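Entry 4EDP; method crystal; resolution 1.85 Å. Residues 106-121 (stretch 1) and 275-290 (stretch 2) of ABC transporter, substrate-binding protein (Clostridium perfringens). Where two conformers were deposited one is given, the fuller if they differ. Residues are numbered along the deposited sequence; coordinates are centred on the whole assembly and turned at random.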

# COMPACT_ATOMS: atom_id res chain seq x y z
N PHE A 106 10.60 10.04 -13.89
CA PHE A 106 9.76 9.09 -14.62
C PHE A 106 8.97 9.71 -15.76
O PHE A 106 8.55 10.86 -15.70
CB PHE A 106 8.75 8.43 -13.67
CG PHE A 106 9.37 7.78 -12.46
CD1 PHE A 106 10.46 6.93 -12.60
CD2 PHE A 106 8.80 7.91 -11.21
CE1 PHE A 106 11.02 6.31 -11.50
CE2 PHE A 106 9.35 7.27 -10.10
CZ PHE A 106 10.46 6.47 -10.25
N ASP A 107 8.72 8.91 -16.79
CA ASP A 107 7.94 9.38 -17.91
C ASP A 107 6.43 9.34 -17.72
O ASP A 107 5.91 8.42 -17.08
CB ASP A 107 8.13 8.45 -19.13
CG ASP A 107 9.31 8.80 -19.99
OD1 ASP A 107 10.02 9.81 -19.75
OD2 ASP A 107 9.49 8.06 -20.98
N LYS A 108 5.73 10.34 -18.25
CA LYS A 108 4.27 10.33 -18.25
C LYS A 108 4.01 9.26 -19.32
O LYS A 108 4.54 9.36 -20.43
CB LYS A 108 3.69 11.69 -18.62
CG LYS A 108 2.17 11.79 -18.51
CD LYS A 108 1.68 13.14 -19.01
CE LYS A 108 0.16 13.29 -18.93
NZ LYS A 108 -0.35 13.36 -17.54
N LEU A 109 3.21 8.25 -19.01
CA LEU A 109 3.02 7.12 -19.92
C LEU A 109 1.95 7.20 -20.99
O LEU A 109 0.89 7.77 -20.77
CB LEU A 109 2.79 5.86 -19.10
CG LEU A 109 3.87 5.48 -18.08
CD1 LEU A 109 3.48 4.15 -17.42
CD2 LEU A 109 5.26 5.38 -18.75
N ASP A 110 2.27 6.62 -22.14
CA ASP A 110 1.34 6.53 -23.25
C ASP A 110 0.60 5.22 -23.03
O ASP A 110 1.08 4.15 -23.36
CB ASP A 110 2.09 6.53 -24.57
CG ASP A 110 1.17 6.36 -25.76
OD1 ASP A 110 -0.05 6.20 -25.57
OD2 ASP A 110 1.70 6.37 -26.89
N TYR A 111 -0.59 5.32 -22.44
CA TYR A 111 -1.37 4.13 -22.14
C TYR A 111 -1.91 3.39 -23.37
O TYR A 111 -2.46 2.29 -23.23
CB TYR A 111 -2.48 4.42 -21.10
CG TYR A 111 -1.94 4.40 -19.68
CD1 TYR A 111 -1.41 5.53 -19.09
CD2 TYR A 111 -1.90 3.21 -18.97
CE1 TYR A 111 -0.89 5.49 -17.81
CE2 TYR A 111 -1.41 3.16 -17.70
CZ TYR A 111 -0.89 4.29 -17.12
OH TYR A 111 -0.41 4.20 -15.82
N SER A 112 -1.73 3.95 -24.56
CA SER A 112 -2.16 3.24 -25.77
C SER A 112 -1.23 2.02 -25.95
O SER A 112 -1.55 1.09 -26.69
CB SER A 112 -2.14 4.14 -27.01
OG SER A 112 -0.83 4.47 -27.44
N LYS A 113 -0.09 2.03 -25.26
CA LYS A 113 0.89 0.94 -25.30
C LYS A 113 0.74 -0.05 -24.15
O LYS A 113 1.52 -1.00 -24.02
CB LYS A 113 2.30 1.55 -25.24
CG LYS A 113 2.72 2.30 -26.48
CD LYS A 113 4.03 3.06 -26.21
CE LYS A 113 4.86 3.25 -27.44
NZ LYS A 113 5.49 1.95 -27.82
N ILE A 114 -0.27 0.17 -23.31
CA ILE A 114 -0.50 -0.68 -22.14
C ILE A 114 -1.99 -1.06 -22.14
O ILE A 114 -2.76 -0.67 -21.25
CB ILE A 114 -0.12 0.06 -20.84
CG1 ILE A 114 1.26 0.72 -20.98
CG2 ILE A 114 -0.18 -0.89 -19.60
CD1 ILE A 114 1.74 1.47 -19.71
N PRO A 115 -2.41 -1.87 -23.12
CA PRO A 115 -3.83 -2.21 -23.21
C PRO A 115 -4.39 -2.93 -22.00
O PRO A 115 -5.57 -2.75 -21.68
CB PRO A 115 -3.91 -3.07 -24.47
CG PRO A 115 -2.52 -3.60 -24.65
CD PRO A 115 -1.63 -2.50 -24.20
N ASN A 116 -3.55 -3.67 -21.28
CA ASN A 116 -4.01 -4.40 -20.09
C ASN A 116 -4.47 -3.49 -18.96
O ASN A 116 -5.16 -3.94 -18.06
CB ASN A 116 -2.97 -5.42 -19.61
CG ASN A 116 -2.91 -6.64 -20.53
OD1 ASN A 116 -3.93 -6.98 -21.16
ND2 ASN A 116 -1.75 -7.32 -20.60
N ALA A 117 -4.07 -2.23 -19.00
CA ALA A 117 -4.54 -1.25 -18.02
C ALA A 117 -6.08 -1.14 -18.07
O ALA A 117 -6.70 -0.70 -17.08
CB ALA A 117 -3.89 0.11 -18.24
N SER A 118 -6.69 -1.53 -19.19
CA SER A 118 -8.16 -1.48 -19.31
C SER A 118 -8.82 -2.46 -18.35
O SER A 118 -10.00 -2.31 -18.01
CB SER A 118 -8.63 -1.79 -20.74
OG SER A 118 -8.47 -3.17 -21.09
N GLU A 119 -8.06 -3.45 -17.89
CA GLU A 119 -8.60 -4.48 -17.00
C GLU A 119 -8.44 -4.16 -15.51
O GLU A 119 -8.90 -4.92 -14.66
CB GLU A 119 -7.98 -5.84 -17.37
CG GLU A 119 -8.36 -6.28 -18.77
CD GLU A 119 -7.68 -7.56 -19.25
OE1 GLU A 119 -6.98 -8.26 -18.48
OE2 GLU A 119 -7.85 -7.86 -20.44
N MET A 120 -7.84 -3.02 -15.18
CA MET A 120 -7.64 -2.63 -13.80
C MET A 120 -8.98 -2.31 -13.14
O MET A 120 -9.91 -1.85 -13.81
CB MET A 120 -6.70 -1.42 -13.73
CG MET A 120 -5.23 -1.79 -14.09
SD MET A 120 -4.09 -0.42 -14.36
CE MET A 120 -3.90 0.22 -12.68
N ASN A 121 -9.09 -2.57 -11.84
CA ASN A 121 -10.33 -2.26 -11.14
C ASN A 121 -10.42 -0.73 -11.04
O ASN A 121 -9.42 -0.04 -11.20
CB ASN A 121 -10.42 -2.99 -9.80
CG ASN A 121 -9.36 -2.58 -8.81
OD1 ASN A 121 -9.21 -1.40 -8.48
ND2 ASN A 121 -8.67 -3.58 -8.25
N ASN A 275 15.56 1.80 -23.33
CA ASN A 275 14.84 0.58 -23.69
C ASN A 275 13.35 0.75 -23.38
O ASN A 275 12.71 -0.13 -22.82
CB ASN A 275 15.38 -0.58 -22.85
CG ASN A 275 16.86 -0.83 -23.06
OD1 ASN A 275 17.30 -1.16 -24.16
ND2 ASN A 275 17.65 -0.71 -21.99
N LYS A 276 12.77 1.88 -23.76
CA LYS A 276 11.36 2.14 -23.41
C LYS A 276 10.32 1.23 -24.05
O LYS A 276 9.33 0.88 -23.41
CB LYS A 276 11.04 3.62 -23.62
CG LYS A 276 11.85 4.51 -22.67
CD LYS A 276 11.51 5.97 -22.83
CE LYS A 276 12.28 6.82 -21.85
NZ LYS A 276 11.96 8.27 -22.06
N ASP A 277 10.52 0.83 -25.30
CA ASP A 277 9.54 -0.07 -25.92
C ASP A 277 9.41 -1.36 -25.11
O ASP A 277 8.30 -1.81 -24.83
CB ASP A 277 9.91 -0.39 -27.36
CG ASP A 277 9.71 0.80 -28.27
OD1 ASP A 277 8.93 1.70 -27.90
OD2 ASP A 277 10.31 0.81 -29.36
N LEU A 278 10.56 -1.92 -24.71
CA LEU A 278 10.58 -3.14 -23.91
C LEU A 278 9.98 -2.87 -22.52
O LEU A 278 9.31 -3.73 -21.94
CB LEU A 278 12.03 -3.64 -23.77
CG LEU A 278 12.25 -5.01 -23.14
CD1 LEU A 278 11.68 -6.10 -24.05
CD2 LEU A 278 13.74 -5.27 -22.89
N ALA A 279 10.25 -1.68 -21.98
CA ALA A 279 9.71 -1.27 -20.68
C ALA A 279 8.18 -1.26 -20.72
O ALA A 279 7.53 -1.76 -19.80
CB ALA A 279 10.24 0.11 -20.30
N TYR A 280 7.61 -0.69 -21.79
CA TYR A 280 6.15 -0.69 -21.94
C TYR A 280 5.61 -2.12 -22.03
O TYR A 280 4.59 -2.43 -21.42
CB TYR A 280 5.72 0.09 -23.18
CG TYR A 280 5.60 1.57 -22.96
CD1 TYR A 280 4.47 2.10 -22.34
CD2 TYR A 280 6.57 2.46 -23.41
CE1 TYR A 280 4.34 3.46 -22.15
CE2 TYR A 280 6.44 3.83 -23.22
CZ TYR A 280 5.33 4.32 -22.59
OH TYR A 280 5.17 5.68 -22.38
N GLU A 281 6.26 -2.97 -22.81
CA GLU A 281 5.84 -4.37 -22.93
C GLU A 281 5.83 -5.04 -21.57
O GLU A 281 4.92 -5.81 -21.24
CB GLU A 281 6.74 -5.14 -23.92
CG GLU A 281 6.54 -4.74 -25.37
CD GLU A 281 7.52 -5.39 -26.33
OE1 GLU A 281 8.53 -5.96 -25.88
OE2 GLU A 281 7.29 -5.31 -27.54
N PHE A 282 6.84 -4.74 -20.75
CA PHE A 282 6.91 -5.34 -19.45
C PHE A 282 5.78 -4.90 -18.52
O PHE A 282 5.20 -5.73 -17.81
CB PHE A 282 8.25 -5.09 -18.76
CG PHE A 282 8.34 -5.77 -17.44
CD1 PHE A 282 8.81 -7.06 -17.34
CD2 PHE A 282 7.88 -5.15 -16.30
CE1 PHE A 282 8.84 -7.72 -16.13
CE2 PHE A 282 7.92 -5.79 -15.07
CZ PHE A 282 8.40 -7.07 -14.99
N ILE A 283 5.46 -3.61 -18.51
CA ILE A 283 4.38 -3.11 -17.65
C ILE A 283 3.07 -3.76 -18.07
O ILE A 283 2.27 -4.22 -17.23
CB ILE A 283 4.30 -1.57 -17.63
CG1 ILE A 283 5.58 -0.99 -17.01
CG2 ILE A 283 3.03 -1.08 -16.87
CD1 ILE A 283 5.64 0.55 -16.94
N ASN A 284 2.84 -3.83 -19.38
CA ASN A 284 1.64 -4.46 -19.91
C ASN A 284 1.57 -5.92 -19.48
O ASN A 284 0.50 -6.44 -19.12
CB ASN A 284 1.58 -4.34 -21.43
CG ASN A 284 0.25 -4.76 -21.99
OD1 ASN A 284 -0.79 -4.24 -21.60
ND2 ASN A 284 0.27 -5.68 -22.94
N TYR A 285 2.72 -6.59 -19.49
CA TYR A 285 2.82 -7.98 -19.04
C TYR A 285 2.51 -8.11 -17.54
O TYR A 285 1.75 -9.00 -17.14
CB TYR A 285 4.24 -8.47 -19.36
CG TYR A 285 4.73 -9.71 -18.65
CD1 TYR A 285 4.44 -10.99 -19.12
CD2 TYR A 285 5.57 -9.60 -17.55
CE1 TYR A 285 4.94 -12.14 -18.48
CE2 TYR A 285 6.07 -10.72 -16.91
CZ TYR A 285 5.74 -11.99 -17.37
OH TYR A 285 6.25 -13.09 -16.72
N ALA A 286 3.06 -7.20 -16.73
CA ALA A 286 2.84 -7.23 -15.28
C ALA A 286 1.35 -7.06 -14.89
O ALA A 286 0.91 -7.55 -13.84
CB ALA A 286 3.70 -6.18 -14.57
N LEU A 287 0.60 -6.39 -15.77
CA LEU A 287 -0.82 -6.14 -15.57
C LEU A 287 -1.71 -7.21 -16.20
O LEU A 287 -2.92 -7.20 -15.98
CB LEU A 287 -1.21 -4.76 -16.16
CG LEU A 287 -0.62 -3.51 -15.50
CD1 LEU A 287 -1.01 -2.18 -16.23
CD2 LEU A 287 -1.01 -3.45 -14.04
N SER A 288 -1.12 -8.15 -16.93
CA SER A 288 -1.89 -9.20 -17.60
C SER A 288 -2.57 -10.13 -16.59
O SER A 288 -2.08 -10.34 -15.47
CB SER A 288 -1.01 -10.02 -18.56
OG SER A 288 -0.04 -10.81 -17.88
N LYS A 289 -3.70 -10.70 -17.00
CA LYS A 289 -4.46 -11.60 -16.15
C LYS A 289 -3.60 -12.77 -15.65
O LYS A 289 -3.63 -13.09 -14.47
CB LYS A 289 -5.68 -12.09 -16.92
CG LYS A 289 -6.53 -13.17 -16.21
CD LYS A 289 -7.70 -13.59 -17.12
CE LYS A 289 -8.48 -14.77 -16.56
NZ LYS A 289 -7.61 -15.99 -16.45
N GLU A 290 -2.81 -13.36 -16.54
CA GLU A 290 -1.97 -14.50 -16.16
C GLU A 290 -0.92 -14.12 -15.10
O GLU A 290 -0.78 -14.82 -14.11
CB GLU A 290 -1.30 -15.13 -17.38
CG GLU A 290 -0.41 -16.34 -17.01
CD GLU A 290 0.25 -17.02 -18.20
OE1 GLU A 290 1.10 -17.91 -17.98
OE2 GLU A 290 -0.07 -16.67 -19.36
O HOH W 1 7.35 7.03 -22.69
O HOH W 2 -4.80 -5.10 -15.26
O HOH W 3 -5.01 -9.80 -19.49

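Stretch 1 is an irregular segment with two short 3-10 turns. It packs along the helix of stretch 2, and together they bury 814 Å². The main partners in stretch 2 are K276, Y280, I283, N284 and L287, spaced three or four residues apart for the most part, so they fall along one side. No two touching residues are closer than 164 apart in sequence.

The contact begins with a salt bridge. D107 points toward the helix, and its OD2 accepts a hydrogen bond from K276 NZ at 2.7 Å. K276 is fully extended beyond chi1, which lets it span the 9.7 Å between D107 CA and K276 CA. Water 1 donates to D107 OD2 at 2.9 Å and lies 2.6 Å from Y280 OH, linking the acid to the tyrosine.

K108 points away and adds almost nothing. L109 is buried. Its CD2 lies 4.0 Å from Y280 CZ, and its CD1 lies 4.2 Å from I283 CD1. A branched apolar side chain suits this site, where it touches both an aromatic ring and an aliphatic neighbour.

D110 uses its backbone. D110 N donates to Y280 OH at 3.1 Å, with a nearly straight angle of 172°. The tyrosine hydroxyl thus meets a polar group at the end of a buried ring. The D110 carboxylate leads away from the helix. Its OD1 instead accepts from S112 N at 3.0 Å and S112 OG at 2.7 Å, which ties down the start of the first 3-10 turn.

K113 points toward the helix and has two roles. Its aliphatic part covers one face of the Y280 ring, with CD 3.7 Å from the ring centroid and only 6° off the normal. Its NZ reaches D277 OD1 at 3.4 Å, a salt bridge with a weak hydrogen bond. A long chain with a charged end suits this exposed edge.

I114 is buried between the 3-10 turns. Its CG1 meets the edge of the Y280 ring, 3.7 Å from CD1. Its CD1 lies 4.0 Å from I283 CG2, and its CG2 lies 3.7 Å from L287 CD1. The branched side chain therefore touches Y280, I283 and L287.

P115 has no hydrogen on N to share, so the 3.2 Å approach of its N to N284 OD1 is not a hydrogen bond. The next residue makes the bond: N116 N donates to N284 OD1 at 2.8 Å. N116 ND2 also donates to N284 O at 2.8 Å, almost perfectly straight at 179°. Two asparagines are thus joined by a pair of bonds, each using one backbone and one side-chain atom. Water 2 donates to N116 O at 3.1 Å and to L287 O at 2.9 Å.

A117 is buried, and its CB lies 4.2 Å from CD1 of L287, which points toward stretch 1. E119 OE1 accepts from water 3 at 2.7 Å. That water accepts from K289 N at 3.0 Å, a contact through solvent. M120, also buried, closes the contact, with its SD 4.0 Å from L287 CD1.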